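Local structure of periplasmic binding protein (4MO9) at residues Q110-N115 with D138-Q143; D127-D132 with T144-Y149; A280-S285 with W364-N369. The protein probably binds an iron chelate or related solute in the periplasm and delivers it to an ABC-type importer, as other TroA-like binding proteins do. All coordinates share one frame; numbering follows the deposited sequence.

Contact 1 of 3, residues Q110-N115 with D138-Q143; sequences QVVALN and DAAGIQ
Val112, Ala140 and Ile142 make a small, purely apolar contact between the end of helix 108-112 and the turn that follows helix 134-139, at the outer end of the lobe built on the four-stranded parallel sheet. It buries 134 Å² in all, and no hydrogen bond crosses it. Val112 presents both branches to its partners. Its CG1 lies 3.7 Å from Ala140 CB, and CG2 of the same valine is only slightly farther from that methyl, at 4.0 Å, so the alanine sits against the fork of the valine. CG1 stands opposite the backbone N across the CA-CB bond (chi1 173°), which turns the pair of methyls to the second segment together. CG2 also meets the end of Ile142, whose CD1 is 4.2 Å away, a looser approach, made by the terminal methyl of the isoleucine. Each helix passes through a turn into a strand of the sheet, 108-112 into 118-122 and 134-139 into 143-147; these strands are parallel neighbours, and the second is reached from the first by a beta-alpha-beta crossover. The helix end and the turn meet just ahead of strands that run side by side. Helix 134-139 is closed by a Schellman motif at Gly141, which, with positive phi, takes backbone angles at which a CB would press on the carbonyl O of Ala140; Gly141 N also bonds to Asp138 O at 2.9 Å. In the other segment a type I turn runs from Val112 to Asn115, with Asn115 N 3.0 Å from Val112 O. Met137 adds to the apolar cluster by touching both Val112 and Ile142. Beyond the turn, Gln143 NE2 binds Gly141 O at 3.2 Å, arriving from above the carbonyl plane and bent to 145° at the hydrogen.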
ATOM      1  N   GLN A 110      17.118 -14.284 -17.947  1.00 43.63           N
ATOM      2  CA  GLN A 110      16.846 -12.973 -18.543  1.00 44.11           C
ATOM      3  C   GLN A 110      17.237 -11.864 -17.570  1.00 40.59           C
ATOM      4  O   GLN A 110      17.782 -10.826 -17.962  1.00 39.65           O
ATOM      5  CB  GLN A 110      15.368 -12.853 -18.930  1.00 44.33           C
ATOM      6  CG  GLN A 110      15.000 -11.568 -19.673  1.00 47.85           C
ATOM      7  CD  GLN A 110      14.428 -10.485 -18.764  1.00 49.64           C
ATOM      8  OE1 GLN A 110      14.349  -9.314 -19.147  1.00 51.16           O
ATOM      9  NE2 GLN A 110      14.025 -10.872 -17.558  1.00 48.98           N
ATOM     10  N   VAL A 111      16.979 -12.099 -16.290  1.00 37.59           N
ATOM     11  CA  VAL A 111      17.325 -11.125 -15.267  1.00 37.02           C
ATOM     12  C   VAL A 111      18.841 -11.020 -15.089  1.00 37.99           C
ATOM     13  O   VAL A 111      19.392  -9.912 -15.076  1.00 37.81           O
ATOM     14  CB  VAL A 111      16.672 -11.472 -13.923  1.00 33.10           C
ATOM     15  CG1 VAL A 111      17.136 -10.489 -12.859  1.00 31.16           C
ATOM     16  CG2 VAL A 111      15.150 -11.459 -14.064  1.00 33.39           C
ATOM     17  N   VAL A 112      19.506 -12.171 -14.954  1.00 37.94           N
ATOM     18  CA  VAL A 112      20.972 -12.224 -14.846  1.00 36.67           C
ATOM     19  C   VAL A 112      21.630 -11.488 -16.011  1.00 38.73           C
ATOM     20  O   VAL A 112      22.675 -10.852 -15.852  1.00 40.20           O
ATOM     21  CB  VAL A 112      21.478 -13.688 -14.792  1.00 37.74           C
ATOM     22  CG1 VAL A 112      23.001 -13.759 -14.864  1.00 38.27           C
ATOM     23  CG2 VAL A 112      20.980 -14.370 -13.526  1.00 37.40           C
ATOM     24  N   ALA A 113      20.999 -11.558 -17.176  1.00 38.75           N
ATOM     25  CA  ALA A 113      21.535 -10.939 -18.382  1.00 40.31           C
ATOM     26  C   ALA A 113      21.491  -9.411 -18.334  1.00 39.28           C
ATOM     27  O   ALA A 113      22.093  -8.742 -19.176  1.00 40.09           O
ATOM     28  CB  ALA A 113      20.795 -11.447 -19.593  1.00 44.05           C
ATOM     29  N   LEU A 114      20.774  -8.862 -17.360  1.00 36.32           N
ATOM     30  CA  LEU A 114      20.720  -7.418 -17.175  1.00 38.83           C
ATOM     31  C   LEU A 114      21.885  -6.905 -16.317  1.00 41.23           C
ATOM     32  O   LEU A 114      21.995  -5.697 -16.072  1.00 41.11           O
ATOM     33  CB  LEU A 114      19.400  -7.031 -16.516  1.00 34.29           C
ATOM     34  CG  LEU A 114      18.124  -7.317 -17.311  1.00 35.46           C
ATOM     35  CD1 LEU A 114      16.938  -6.906 -16.484  1.00 36.14           C
ATOM     36  CD2 LEU A 114      18.111  -6.570 -18.627  1.00 37.40           C
ATOM     37  N   ASN A 115      22.743  -7.824 -15.875  1.00 40.60           N
ATOM     38  CA  ASN A 115      23.830  -7.507 -14.943  1.00 40.28           C
ATOM     39  C   ASN A 115      23.423  -6.631 -13.762  1.00 36.99           C
ATOM     40  O   ASN A 115      24.057  -5.609 -13.500  1.00 37.61           O
ATOM     41  CB  ASN A 115      24.998  -6.881 -15.700  1.00 43.08           C
ATOM     42  CG  ASN A 115      25.614  -7.849 -16.674  1.00 50.99           C
ATOM     43  OD1 ASN A 115      25.907  -8.994 -16.318  1.00 53.95           O
ATOM     44  ND2 ASN A 115      25.792  -7.415 -17.919  1.00 54.42           N
ATOM     45  N   ASP A 138      22.330 -15.650  -6.472  1.00 35.31           N
ATOM     46  CA  ASP A 138      23.585 -15.829  -5.731  1.00 34.00           C
ATOM     47  C   ASP A 138      24.732 -16.237  -6.663  1.00 36.21           C
ATOM     48  O   ASP A 138      25.823 -15.648  -6.645  1.00 36.08           O
ATOM     49  CB  ASP A 138      23.416 -16.904  -4.646  1.00 36.16           C
ATOM     50  CG  ASP A 138      22.518 -16.462  -3.490  1.00 38.43           C
ATOM     51  OD1 ASP A 138      22.204 -15.260  -3.372  1.00 41.05           O
ATOM     52  OD2 ASP A 138      22.130 -17.329  -2.676  1.00 37.66           O
ATOM     53  N   ALA A 139      24.493 -17.270  -7.466  1.00 37.08           N
ATOM     54  CA  ALA A 139      25.491 -17.745  -8.418  1.00 39.92           C
ATOM     55  C   ALA A 139      26.004 -16.634  -9.338  1.00 39.72           C
ATOM     56  O   ALA A 139      27.169 -16.648  -9.730  1.00 44.52           O
ATOM     57  CB  ALA A 139      24.939 -18.906  -9.236  1.00 42.59           C
ATOM     58  N   ALA A 140      25.143 -15.675  -9.664  1.00 39.46           N
ATOM     59  CA  ALA A 140      25.504 -14.588 -10.577  1.00 43.33           C
ATOM     60  C   ALA A 140      26.122 -13.385  -9.860  1.00 43.00           C
ATOM     61  O   ALA A 140      26.500 -12.406 -10.506  1.00 45.20           O
ATOM     62  CB  ALA A 140      24.286 -14.142 -11.376  1.00 40.92           C
ATOM     63  N   GLY A 141      26.189 -13.440  -8.531  1.00 41.89           N
ATOM     64  CA  GLY A 141      26.798 -12.362  -7.766  1.00 43.57           C
ATOM     65  C   GLY A 141      25.849 -11.208  -7.483  1.00 40.71           C
ATOM     66  O   GLY A 141      26.288 -10.105  -7.128  1.00 41.36           O
ATOM     67  N   ILE A 142      24.550 -11.449  -7.636  1.00 35.73           N
ATOM     68  CA  ILE A 142      23.545 -10.416  -7.386  1.00 36.47           C
ATOM     69  C   ILE A 142      23.109 -10.449  -5.918  1.00 37.18           C
ATOM     70  O   ILE A 142      22.808 -11.521  -5.379  1.00 36.91           O
ATOM     71  CB  ILE A 142      22.318 -10.611  -8.306  1.00 35.64           C
ATOM     72  CG1 ILE A 142      22.760 -10.554  -9.776  1.00 39.84           C
ATOM     73  CG2 ILE A 142      21.239  -9.578  -8.016  1.00 34.08           C
ATOM     74  CD1 ILE A 142      21.839 -11.295 -10.730  1.00 42.95           C
ATOM     75  N   GLN A 143      23.061  -9.284  -5.273  1.00 34.97           N
ATOM     76  CA  GLN A 143      22.723  -9.227  -3.848  1.00 34.52           C
ATOM     77  C   GLN A 143      21.222  -9.180  -3.618  1.00 31.32           C
ATOM     78  O   GLN A 143      20.490  -8.563  -4.394  1.00 32.14           O
ATOM     79  CB  GLN A 143      23.410  -8.037  -3.173  1.00 34.43           C
ATOM     80  CG  GLN A 143      24.927  -8.034  -3.387  1.00 36.75           C
ATOM     81  CD  GLN A 143      25.563  -9.345  -2.969  1.00 43.30           C
ATOM     82  OE1 GLN A 143      25.432  -9.775  -1.819  1.00 44.45           O
ATOM     83  NE2 GLN A 143      26.247 -10.000  -3.907  1.00 46.38           N
TER

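Contact 2 of 3, residues D127-D132 with T144-Y149; sequences DQYESD and TIYIDY
Tyr129 and Thr144 approach from opposite directions, whereas Tyr146 slants across both Tyr129 and Glu130, so that two hydroxyl-centred bonds lie next to each other between helix 127-132 and strand 144-147. The segment axes are nearly antiparallel, at 161°, and come no closer than 11.7 Å, a gap bridged by long side chains. With chi1 at 173° the ring of Tyr129 extends from the helix toward the strand, and its OH donates to Thr144 OG1 at 2.6 Å. Thr144 CG2 turns back beside the same ring, 3.5 Å from Tyr129 CE2, and also rests over one face of Tyr146, near the rim. Tyr146 reaches the helix with its phenol end: its OH lies in the plane of the Tyr129 ring, 3.6 Å from CD2 at the edge, and donates to Glu130 OE2 in a very short bond of 2.5 Å. The carboxylate is turned 68° from the Tyr146 ring. Donation by the phenol is consistent with a charged Glu130, and that charge would probably strengthen the short bond. A leucine in place of Tyr129 would probably leave the Thr144 hydroxyl without its donor and open a gap beside the Tyr146 phenol. Thr144 and Tyr146 share the strand face turned to the helix, while Ile145 and Ile147 point to the other face, against helix 154-168. Helix 123-132 belongs to the beta-alpha-beta crossover that joins parallel strands 118-122 and 143-147. Tyr129 packs on Ile119 and Ile121 of the former strand, and Lys134 and Met137 of the following helix, 134-139, close in on its ring.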
ATOM      1  N   ASP A 127       9.781 -16.564   0.560  1.00 34.99           N
ATOM      2  CA  ASP A 127       9.751 -18.018   0.412  1.00 36.20           C
ATOM      3  C   ASP A 127       9.792 -18.430  -1.055  1.00 34.06           C
ATOM      4  O   ASP A 127      10.596 -19.285  -1.450  1.00 36.29           O
ATOM      5  CB  ASP A 127       8.523 -18.618   1.107  1.00 42.63           C
ATOM      6  CG  ASP A 127       8.620 -18.547   2.619  1.00 50.25           C
ATOM      7  OD1 ASP A 127       9.756 -18.552   3.145  1.00 48.80           O
ATOM      8  OD2 ASP A 127       7.562 -18.494   3.280  1.00 55.43           O
ATOM      9  N   GLN A 128       8.940 -17.814  -1.865  1.00 33.18           N
ATOM     10  CA  GLN A 128       8.902 -18.114  -3.291  1.00 33.41           C
ATOM     11  C   GLN A 128      10.231 -17.741  -3.959  1.00 32.72           C
ATOM     12  O   GLN A 128      10.755 -18.495  -4.775  1.00 31.31           O
ATOM     13  CB  GLN A 128       7.757 -17.365  -3.964  1.00 34.37           C
ATOM     14  CG  GLN A 128       7.456 -17.860  -5.356  1.00 42.52           C
ATOM     15  CD  GLN A 128       6.770 -19.211  -5.340  1.00 51.90           C
ATOM     16  OE1 GLN A 128       6.953 -20.034  -6.244  1.00 54.46           O
ATOM     17  NE2 GLN A 128       5.975 -19.450  -4.304  1.00 52.83           N
ATOM     18  N   TYR A 129      10.768 -16.575  -3.609  1.00 31.81           N
ATOM     19  CA  TYR A 129      12.023 -16.119  -4.187  1.00 31.14           C
ATOM     20  C   TYR A 129      13.131 -17.126  -3.889  1.00 33.34           C
ATOM     21  O   TYR A 129      13.849 -17.563  -4.796  1.00 33.46           O
ATOM     22  CB  TYR A 129      12.378 -14.736  -3.632  1.00 29.53           C
ATOM     23  CG  TYR A 129      13.751 -14.221  -4.036  1.00 31.91           C
ATOM     24  CD1 TYR A 129      14.005 -13.803  -5.339  1.00 33.18           C
ATOM     25  CD2 TYR A 129      14.782 -14.130  -3.105  1.00 30.42           C
ATOM     26  CE1 TYR A 129      15.271 -13.320  -5.708  1.00 32.87           C
ATOM     27  CE2 TYR A 129      16.032 -13.642  -3.458  1.00 30.00           C
ATOM     28  CZ  TYR A 129      16.268 -13.239  -4.754  1.00 32.01           C
ATOM     29  OH  TYR A 129      17.508 -12.753  -5.098  1.00 34.17           O
ATOM     30  N   GLU A 130      13.253 -17.518  -2.624  1.00 34.11           N
ATOM     31  CA  GLU A 130      14.315 -18.432  -2.223  1.00 37.81           C
ATOM     32  C   GLU A 130      14.158 -19.794  -2.878  1.00 41.81           C
ATOM     33  O   GLU A 130      15.148 -20.474  -3.155  1.00 43.72           O
ATOM     34  CB  GLU A 130      14.395 -18.548  -0.696  1.00 40.87           C
ATOM     35  CG  GLU A 130      14.622 -17.196  -0.026  1.00 45.01           C
ATOM     36  CD  GLU A 130      15.436 -17.265   1.255  1.00 52.71           C
ATOM     37  OE1 GLU A 130      15.137 -18.126   2.114  1.00 56.41           O
ATOM     38  OE2 GLU A 130      16.370 -16.436   1.403  1.00 50.90           O
ATOM     39  N   SER A 131      12.917 -20.186  -3.152  1.00 41.08           N
ATOM     40  CA  SER A 131      12.671 -21.488  -3.764  1.00 42.95           C
ATOM     41  C   SER A 131      12.978 -21.484  -5.262  1.00 41.68           C
ATOM     42  O   SER A 131      13.498 -22.461  -5.796  1.00 42.49           O
ATOM     43  CB  SER A 131      11.217 -21.902  -3.548  1.00 44.23           C
ATOM     44  OG  SER A 131      11.021 -23.232  -3.984  1.00 51.68           O
ATOM     45  N   ASP A 132      12.645 -20.379  -5.930  1.00 44.62           N
ATOM     46  CA  ASP A 132      12.639 -20.336  -7.396  1.00 47.23           C
ATOM     47  C   ASP A 132      13.884 -19.730  -8.054  1.00 43.99           C
ATOM     48  O   ASP A 132      14.266 -20.173  -9.128  1.00 48.63           O
ATOM     49  CB  ASP A 132      11.418 -19.560  -7.914  1.00 43.48           C
ATOM     50  CG  ASP A 132      10.127 -20.363  -7.854  1.00 47.96           C
ATOM     51  OD1 ASP A 132      10.183 -21.595  -7.623  1.00 49.47           O
ATOM     52  OD2 ASP A 132       9.047 -19.750  -8.056  1.00 46.94           O
ATOM     53  N   THR A 144      20.771  -9.821  -2.543  1.00 27.92           N
ATOM     54  CA  THR A 144      19.355  -9.795  -2.168  1.00 27.86           C
ATOM     55  C   THR A 144      19.205  -8.958  -0.892  1.00 31.41           C
ATOM     56  O   THR A 144      19.986  -9.127   0.064  1.00 29.30           O
ATOM     57  CB  THR A 144      18.844 -11.219  -1.880  1.00 29.95           C
ATOM     58  OG1 THR A 144      18.891 -12.009  -3.081  1.00 31.11           O
ATOM     59  CG2 THR A 144      17.425 -11.189  -1.333  1.00 28.68           C
ATOM     60  N   ILE A 145      18.227  -8.052  -0.875  1.00 29.24           N
ATOM     61  CA  ILE A 145      17.922  -7.273   0.321  1.00 26.01           C
ATOM     62  C   ILE A 145      16.438  -7.411   0.649  1.00 25.45           C
ATOM     63  O   ILE A 145      15.579  -6.981  -0.137  1.00 26.25           O
ATOM     64  CB  ILE A 145      18.309  -5.781   0.143  1.00 27.06           C
ATOM     65  CG1 ILE A 145      19.832  -5.651  -0.027  1.00 31.66           C
ATOM     66  CG2 ILE A 145      17.865  -4.959   1.330  1.00 27.14           C
ATOM     67  CD1 ILE A 145      20.309  -4.184  -0.121  1.00 32.77           C
ATOM     68  N   TYR A 146      16.115  -8.020   1.789  1.00 25.58           N
ATOM     69  CA  TYR A 146      14.685  -8.201   2.142  1.00 24.06           C
ATOM     70  C   TYR A 146      14.107  -6.953   2.791  1.00 23.45           C
ATOM     71  O   TYR A 146      14.770  -6.313   3.606  1.00 25.36           O
ATOM     72  CB  TYR A 146      14.497  -9.413   3.061  1.00 25.61           C
ATOM     73  CG  TYR A 146      14.818 -10.716   2.360  1.00 29.02           C
ATOM     74  CD1 TYR A 146      14.140 -11.080   1.199  1.00 28.42           C
ATOM     75  CD2 TYR A 146      15.793 -11.573   2.849  1.00 27.95           C
ATOM     76  CE1 TYR A 146      14.432 -12.262   0.544  1.00 30.02           C
ATOM     77  CE2 TYR A 146      16.093 -12.759   2.198  1.00 30.74           C
ATOM     78  CZ  TYR A 146      15.404 -13.093   1.048  1.00 31.54           C
ATOM     79  OH  TYR A 146      15.695 -14.267   0.392  1.00 34.95           O
ATOM     80  N   ILE A 147      12.868  -6.610   2.434  1.00 25.14           N
ATOM     81  CA  ILE A 147      12.179  -5.462   3.008  1.00 23.72           C
ATOM     82  C   ILE A 147      10.775  -5.935   3.411  1.00 26.53           C
ATOM     83  O   ILE A 147      10.342  -7.021   3.008  1.00 25.54           O
ATOM     84  CB  ILE A 147      12.070  -4.306   1.992  1.00 25.00           C
ATOM     85  CG1 ILE A 147      11.217  -4.736   0.789  1.00 27.27           C
ATOM     86  CG2 ILE A 147      13.466  -3.847   1.523  1.00 24.95           C
ATOM     87  CD1 ILE A 147      10.869  -3.588  -0.163  1.00 27.05           C
ATOM     88  N   ASP A 148      10.051  -5.147   4.202  1.00 24.60           N
ATOM     89  CA  ASP A 148       8.764  -5.639   4.681  1.00 26.76           C
ATOM     90  C   ASP A 148       7.856  -4.500   5.115  1.00 28.86           C
ATOM     91  O   ASP A 148       7.823  -4.117   6.294  1.00 30.99           O
ATOM     92  CB  ASP A 148       8.938  -6.658   5.825  1.00 24.26           C
ATOM     93  CG  ASP A 148       7.629  -7.363   6.194  1.00 28.53           C
ATOM     94  OD1 ASP A 148       6.613  -7.219   5.467  1.00 31.29           O
ATOM     95  OD2 ASP A 148       7.604  -8.087   7.213  1.00 28.80           O
ATOM     96  N   TYR A 149       7.108  -3.971   4.158  1.00 26.27           N
ATOM     97  CA  TYR A 149       6.069  -3.006   4.466  1.00 27.61           C
ATOM     98  C   TYR A 149       4.756  -3.706   4.819  1.00 28.23           C
ATOM     99  O   TYR A 149       3.842  -3.073   5.370  1.00 26.46           O
ATOM    100  CB  TYR A 149       5.869  -2.073   3.269  1.00 25.98           C
ATOM    101  CG  TYR A 149       7.038  -1.151   2.989  1.00 25.80           C
ATOM    102  CD1 TYR A 149       7.597  -0.376   3.997  1.00 24.23           C
ATOM    103  CD2 TYR A 149       7.588  -1.064   1.713  1.00 28.05           C
ATOM    104  CE1 TYR A 149       8.666   0.481   3.741  1.00 24.77           C
ATOM    105  CE2 TYR A 149       8.667  -0.228   1.443  1.00 26.40           C
ATOM    106  CZ  TYR A 149       9.195   0.548   2.463  1.00 28.17           C
ATOM    107  OH  TYR A 149      10.250   1.388   2.195  1.00 26.02           O
TER

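Contact 3 of 3, residues A280-S285 with W364-N369; sequences ATEDSS and WFMHMN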
ATOM      1  N   ALA A 280     -10.035   9.421 -11.101  1.00 39.52           N
ATOM      2  CA  ALA A 280     -11.165   9.477 -10.201  1.00 40.56           C
ATOM      3  C   ALA A 280     -11.558  10.931 -10.067  1.00 43.28           C
ATOM      4  O   ALA A 280     -10.691  11.810 -10.047  1.00 45.00           O
ATOM      5  CB  ALA A 280     -10.782   8.913  -8.845  1.00 36.80           C
ATOM      6  N   THR A 281     -12.859  11.191  -9.991  1.00 40.77           N
ATOM      7  CA  THR A 281     -13.337  12.533  -9.698  1.00 43.04           C
ATOM      8  C   THR A 281     -14.232  12.484  -8.467  1.00 42.73           C
ATOM      9  O   THR A 281     -14.784  11.430  -8.139  1.00 40.54           O
ATOM     10  CB  THR A 281     -14.134  13.119 -10.868  1.00 49.28           C
ATOM     11  OG1 THR A 281     -15.400  12.455 -10.960  1.00 48.12           O
ATOM     12  CG2 THR A 281     -13.358  12.949 -12.173  1.00 53.32           C
ATOM     13  N   GLU A 282     -14.367  13.618  -7.788  1.00 45.41           N
ATOM     14  CA  GLU A 282     -15.198  13.708  -6.591  1.00 48.88           C
ATOM     15  C   GLU A 282     -16.640  13.239  -6.849  1.00 48.92           C
ATOM     16  O   GLU A 282     -17.169  12.412  -6.103  1.00 50.18           O
ATOM     17  CB  GLU A 282     -15.185  15.143  -6.055  1.00 55.01           C
ATOM     18  CG  GLU A 282     -16.116  15.403  -4.880  1.00 59.65           C
ATOM     19  CD  GLU A 282     -15.592  14.832  -3.576  1.00 62.48           C
ATOM     20  OE1 GLU A 282     -14.369  14.573  -3.479  1.00 63.68           O
ATOM     21  OE2 GLU A 282     -16.408  14.649  -2.644  1.00 64.03           O
ATOM     22  N   ASP A 283     -17.258  13.743  -7.912  1.00 47.96           N
ATOM     23  CA  ASP A 283     -18.650  13.396  -8.223  1.00 50.64           C
ATOM     24  C   ASP A 283     -18.841  11.908  -8.501  1.00 49.71           C
ATOM     25  O   ASP A 283     -19.792  11.290  -8.013  1.00 49.78           O
ATOM     26  CB  ASP A 283     -19.172  14.218  -9.409  1.00 54.32           C
ATOM     27  CG  ASP A 283     -19.427  15.664  -9.046  1.00 57.55           C
ATOM     28  OD1 ASP A 283     -19.399  15.977  -7.839  1.00 59.58           O
ATOM     29  OD2 ASP A 283     -19.657  16.485  -9.957  1.00 60.35           O
ATOM     30  N   SER A 284     -17.939  11.341  -9.296  1.00 46.21           N
ATOM     31  CA  SER A 284     -17.992   9.922  -9.639  1.00 44.18           C
ATOM     32  C   SER A 284     -17.794   9.042  -8.406  1.00 41.10           C
ATOM     33  O   SER A 284     -18.570   8.119  -8.163  1.00 41.74           O
ATOM     34  CB  SER A 284     -16.938   9.597 -10.703  1.00 42.50           C
ATOM     35  OG  SER A 284     -16.767   8.203 -10.851  1.00 40.98           O
ATOM     36  N   SER A 285     -16.759   9.333  -7.626  1.00 39.38           N
ATOM     37  CA  SER A 285     -16.502   8.567  -6.414  1.00 38.99           C
ATOM     38  C   SER A 285     -17.674   8.625  -5.429  1.00 36.57           C
ATOM     39  O   SER A 285     -17.975   7.631  -4.769  1.00 39.17           O
ATOM     40  CB  SER A 285     -15.201   9.019  -5.755  1.00 40.86           C
ATOM     41  OG  SER A 285     -14.085   8.655  -6.562  1.00 44.02           O
ATOM     42  N   TRP A 364      -8.251   9.905  -3.082  1.00 31.08           N
ATOM     43  CA  TRP A 364      -7.661   8.783  -2.347  1.00 32.88           C
ATOM     44  C   TRP A 364      -8.444   8.429  -1.094  1.00 31.13           C
ATOM     45  O   TRP A 364      -8.270   7.347  -0.528  1.00 29.75           O
ATOM     46  CB  TRP A 364      -6.195   9.111  -2.004  1.00 30.53           C
ATOM     47  CG  TRP A 364      -5.430   9.421  -3.239  1.00 31.55           C
ATOM     48  CD1 TRP A 364      -5.306  10.642  -3.852  1.00 33.80           C
ATOM     49  CD2 TRP A 364      -4.728   8.480  -4.063  1.00 30.19           C
ATOM     50  NE1 TRP A 364      -4.545  10.516  -5.001  1.00 34.41           N
ATOM     51  CE2 TRP A 364      -4.184   9.199  -5.153  1.00 32.78           C
ATOM     52  CE3 TRP A 364      -4.501   7.104  -3.985  1.00 31.08           C
ATOM     53  CZ2 TRP A 364      -3.420   8.581  -6.152  1.00 34.73           C
ATOM     54  CZ3 TRP A 364      -3.749   6.492  -4.976  1.00 30.48           C
ATOM     55  CH2 TRP A 364      -3.218   7.228  -6.046  1.00 33.05           C
ATOM     56  N   PHE A 365      -9.310   9.348  -0.677  1.00 33.13           N
ATOM     57  CA  PHE A 365     -10.129   9.166   0.515  1.00 32.42           C
ATOM     58  C   PHE A 365     -11.486   9.781   0.243  1.00 37.87           C
ATOM     59  O   PHE A 365     -11.610  10.685  -0.596  1.00 36.71           O
ATOM     60  CB  PHE A 365      -9.489   9.853   1.720  1.00 30.38           C
ATOM     61  CG  PHE A 365      -8.118   9.326   2.065  1.00 32.16           C
ATOM     62  CD1 PHE A 365      -7.966   8.058   2.625  1.00 32.13           C
ATOM     63  CD2 PHE A 365      -6.985  10.100   1.839  1.00 32.19           C
ATOM     64  CE1 PHE A 365      -6.701   7.568   2.946  1.00 32.95           C
ATOM     65  CE2 PHE A 365      -5.717   9.618   2.169  1.00 29.18           C
ATOM     66  CZ  PHE A 365      -5.580   8.353   2.723  1.00 29.29           C
HETATM   67  N   MSE A 366     -12.509   9.312   0.948  1.00 37.11           N
HETATM   68  CA  MSE A 366     -13.852   9.761   0.622  1.00 41.18           C
HETATM   69  C   MSE A 366     -14.828   9.512   1.746  1.00 41.31           C
HETATM   70  O   MSE A 366     -14.821   8.448   2.367  1.00 38.55           O
HETATM   71  CB  MSE A 366     -14.344   9.072  -0.649  1.00 41.89           C
HETATM   72  CG  MSE A 366     -15.841   9.034  -0.774  1.00 52.36           C
HETATM   73 SE   MSE A 366     -16.376   9.838  -2.430  0.56 52.11          SE
HETATM   74  CE  MSE A 366     -15.653  11.622  -2.075  1.00 32.23           C
ATOM     75  N   HIS A 367     -15.671  10.510   1.994  1.00 44.71           N
ATOM     76  CA  HIS A 367     -16.741  10.402   2.961  1.00 44.59           C
ATOM     77  C   HIS A 367     -18.026  10.618   2.183  1.00 44.75           C
ATOM     78  O   HIS A 367     -18.195  11.650   1.533  1.00 44.27           O
ATOM     79  CB  HIS A 367     -16.575  11.476   4.031  1.00 47.55           C
ATOM     80  CG  HIS A 367     -17.593  11.402   5.121  1.00 53.72           C
ATOM     81  ND1 HIS A 367     -18.218  10.225   5.471  1.00 54.57           N
ATOM     82  CD2 HIS A 367     -18.109  12.359   5.926  1.00 58.51           C
ATOM     83  CE1 HIS A 367     -19.067  10.460   6.457  1.00 56.07           C
ATOM     84  NE2 HIS A 367     -19.021  11.743   6.752  1.00 59.34           N
HETATM   85  N   MSE A 368     -18.924   9.638   2.218  1.00 42.91           N
HETATM   86  CA  MSE A 368     -20.142   9.733   1.433  1.00 43.47           C
HETATM   87  C   MSE A 368     -21.027  10.851   1.967  1.00 46.55           C
HETATM   88  O   MSE A 368     -21.209  10.986   3.181  1.00 46.17           O
HETATM   89  CB  MSE A 368     -20.900   8.407   1.459  1.00 42.61           C
HETATM   90  CG  MSE A 368     -22.191   8.416   0.650  1.00 45.32           C
HETATM   91 SE   MSE A 368     -23.216   6.833   1.074  0.65 56.54          SE
HETATM   92  CE  MSE A 368     -23.923   7.438   2.805  1.00 40.02           C
ATOM     93  N   ASN A 369     -21.564  11.655   1.057  1.00 50.18           N
ATOM     94  CA  ASN A 369     -22.475  12.724   1.428  1.00 53.35           C
ATOM     95  C   ASN A 369     -23.806  12.163   1.894  1.00 56.48           C
ATOM     96  O   ASN A 369     -24.347  11.258   1.262  1.00 58.14           O
ATOM     97  CB  ASN A 369     -22.706  13.653   0.242  1.00 57.34           C
ATOM     98  CG  ASN A 369     -21.458  14.387  -0.168  1.00 59.67           C
ATOM     99  OD1 ASN A 369     -20.598  14.688   0.662  1.00 61.07           O
ATOM    100  ND2 ASN A 369     -21.344  14.680  -1.458  1.00 61.29           N
TER
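Met366, present as selenomethionine, bends at chi2 (124°, away from a staggered value) and again at chi3 (-61°), and Glu282 folds back at its own chi2 (75°); together these turns set the terminal methyl of the one against the carboxylate of the other. CE of Met366 approaches both oxygens, 3.2 Å from Glu282 OE2 and 3.5 Å from Glu282 OE1, with the two side chains slanting across one another. One atom nearer the backbone, SE of Met366 lies against the first turn of helix 282-295, 3.6 Å from Ser285 CB and 3.5 Å from Ser285 C. The serine hydroxyl is engaged away from the selenium, by the carbonyl of Arg275. Thr281 N-caps this helix through its OG1, which accepts from Ser284 N at 3.2 Å. The contact thus fastens the start of helix 282-295 onto strand 365-367, the antiparallel edge strand beside 310-313 in the five-stranded mixed sheet. Gln286, one residue farther along the helix, hydrogen-bonds to His367 O and Asn369 N and supplies a polar link at the same junction. No hydrogen bond joins the two segments themselves: the touch is van der Waals, a methyl against the carboxylate oxygens, with at most a weak CH...O component, and the acidic group at the helix N terminus is likely to suit the helix dipole.

Overall arrangement
From the N terminus, the chain first opens contact 1 at 110-115, runs through strand 118-122, and opens contact 2 at 127-132 before 138-143 closes contact 1 and 144-149, following directly, closes contact 2. The two loops therefore cross, with centres about 15 Å apart: contact 1 joins the ends of the connections that lead into strands 118-122 and 143-147, while contact 2 ties helix 123-132 to strand 143-147. Contact 3 comes later, in series: 78 residues separate 280-285 from the C-terminal 364-369, which contains the edge strand 365-367 of the mixed sheet. It lies on the opposite side of the chain's centre, about 36 Å from contact 2 between centres, so each sheet region has its own ties.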